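Prenyltransference for protein (Lavandula lanata, PDB 5HC8) joins two dimethylallyl diphosphate units head-to-middle to make lavandulyl diphosphate, probably on a fold shared with cis-prenyltransferases such as undecaprenyl diphosphate synthase. Local coordinates at residues I83-D86 with F87-D91. Residues are numbered along the deposited sequence; the frame is centred on the assembly and turned at random.
Sequences IYED and FLRSD
Ser-90 grips Asp-86 O with two donors, its backbone N at 3.0 Å and its hydroxyl OG at 2.9 Å, which arrive from opposite faces of the carbonyl plane. With chi1 at 57°, OG is turned back toward the Asp-86 carbonyl; a short hydroxyl side chain suits this place, since it can reach the carbonyl four residues earlier. One and two residues back along the chain, Arg-89 N donates to Glu-85 O at 2.8 Å and Leu-88 N to Tyr-84 O at 3.1 Å, the usual i to i+4 backbone bonds. On one flank of the helix, Glu-85 and Arg-89 stand about one turn apart: Glu-85 CG packs against Arg-89 CD at 3.8 Å, but OE1 stays 4.4 Å from Arg-89 NE, well out of the guanidinium plane, so no N-H points at it and any attraction is probably a general one between opposite charges, while OE2 forms a salt bridge with Arg-82. In this cis-prenyltransferase-like fold the helix is wedged between helices 34-54 and 115-128, beside the active-site pocket, where Tyr-84 touches the bound 2-methylbuta-1,3-diene. The inward residues are accordingly apolar or aromatic: the Phe-87 ring meets Trp-45 edge-to-face, and Leu-88 packs on Leu-117 and Ile-121.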
loop_
_atom_site.group_PDB
_atom_site.type_symbol
_atom_site.label_atom_id
_atom_site.label_comp_id
_atom_site.label_asym_id
_atom_site.label_seq_id
_atom_site.Cartn_x
_atom_site.Cartn_y
_atom_site.Cartn_z
ATOM N N ILE A 83 8.145 11.464 -25.351
ATOM C CA ILE A 83 9.332 10.847 -24.863
ATOM C C ILE A 83 9.122 9.373 -24.704
ATOM O O ILE A 83 10.051 8.594 -24.982
ATOM C CB ILE A 83 9.678 11.382 -23.495
ATOM C CG1 ILE A 83 10.296 12.747 -23.617
ATOM C CG2 ILE A 83 10.710 10.502 -22.851
ATOM C CD1 ILE A 83 10.618 13.292 -22.233
ATOM N N TYR A 84 7.919 8.978 -24.258
ATOM C CA TYR A 84 7.647 7.556 -24.084
ATOM C C TYR A 84 7.555 6.856 -25.440
ATOM O O TYR A 84 7.954 5.709 -25.570
ATOM C CB TYR A 84 6.420 7.275 -23.169
ATOM C CG TYR A 84 6.637 7.815 -21.757
ATOM C CD1 TYR A 84 7.929 7.965 -21.247
ATOM C CD2 TYR A 84 5.580 8.237 -20.961
ATOM C CE1 TYR A 84 8.142 8.488 -20.009
ATOM C CE2 TYR A 84 5.816 8.753 -19.705
ATOM C CZ TYR A 84 7.089 8.862 -19.260
ATOM O OH TYR A 84 7.408 9.371 -18.006
ATOM N N GLU A 85 6.991 7.525 -26.436
ATOM C CA GLU A 85 6.944 6.942 -27.772
ATOM C C GLU A 85 8.350 6.692 -28.282
ATOM O O GLU A 85 8.685 5.652 -28.815
ATOM C CB GLU A 85 6.258 7.904 -28.729
ATOM C CG GLU A 85 6.228 7.343 -30.156
ATOM C CD GLU A 85 5.621 8.314 -31.166
ATOM O OE1 GLU A 85 4.954 7.858 -32.109
ATOM O OE2 GLU A 85 5.775 9.519 -30.985
ATOM N N ASP A 86 9.170 7.693 -28.145
ATOM C CA ASP A 86 10.543 7.579 -28.547
ATOM C C ASP A 86 11.243 6.455 -27.789
ATOM O O ASP A 86 12.049 5.721 -28.388
ATOM C CB ASP A 86 11.219 8.931 -28.318
ATOM C CG ASP A 86 12.697 8.903 -28.575
ATOM O OD1 ASP A 86 13.088 8.644 -29.727
ATOM O OD2 ASP A 86 13.476 9.165 -27.633
ATOM N N PHE A 87 10.970 6.308 -26.470
ATOM C CA PHE A 87 11.644 5.265 -25.672
ATOM C C PHE A 87 11.307 3.856 -26.195
ATOM O O PHE A 87 12.188 2.994 -26.336
ATOM C CB PHE A 87 11.299 5.421 -24.157
ATOM C CG PHE A 87 11.586 4.182 -23.332
ATOM C CD1 PHE A 87 12.879 3.897 -22.887
ATOM C CD2 PHE A 87 10.563 3.319 -23.002
ATOM C CE1 PHE A 87 13.146 2.769 -22.127
ATOM C CE2 PHE A 87 10.812 2.173 -22.238
ATOM C CZ PHE A 87 12.098 1.896 -21.809
ATOM N N LEU A 88 10.035 3.661 -26.488
ATOM C CA LEU A 88 9.449 2.441 -27.001
ATOM C C LEU A 88 9.914 2.157 -28.441
ATOM O O LEU A 88 10.105 0.992 -28.853
ATOM C CB LEU A 88 7.890 2.551 -26.986
ATOM C CG LEU A 88 7.209 2.556 -25.616
ATOM C CD1 LEU A 88 5.693 2.737 -25.725
ATOM C CD2 LEU A 88 7.494 1.263 -24.865
ATOM N N ARG A 89 10.098 3.233 -29.192
ATOM C CA ARG A 89 10.577 3.103 -30.557
ATOM C C ARG A 89 12.082 2.774 -30.709
ATOM O O ARG A 89 12.420 1.967 -31.563
ATOM C CB ARG A 89 10.086 4.291 -31.404
ATOM C CG ARG A 89 8.644 4.044 -31.777
ATOM C CD ARG A 89 7.995 5.129 -32.617
ATOM N NE ARG A 89 7.380 4.605 -33.837
ATOM C CZ ARG A 89 6.446 3.638 -33.929
ATOM N NH1 ARG A 89 5.955 3.028 -32.860
ATOM N NH2 ARG A 89 5.996 3.258 -35.133
ATOM N N SER A 90 12.953 3.334 -29.873
ATOM C CA SER A 90 14.363 3.042 -29.923
ATOM C C SER A 90 14.811 2.030 -28.855
ATOM O O SER A 90 15.077 0.875 -29.152
ATOM C CB SER A 90 15.167 4.327 -29.770
ATOM O OG SER A 90 14.799 4.956 -28.568
ATOM N N ASP A 91 14.902 2.515 -27.614
ATOM C CA ASP A 91 15.466 1.755 -26.493
ATOM C C ASP A 91 14.774 0.429 -26.319
ATOM O O ASP A 91 15.424 -0.595 -26.187
ATOM C CB ASP A 91 15.353 2.573 -25.209
ATOM C CG ASP A 91 16.203 3.795 -25.244
ATOM O OD1 ASP A 91 16.955 3.949 -26.243
ATOM O OD2 ASP A 91 16.169 4.587 -24.275
#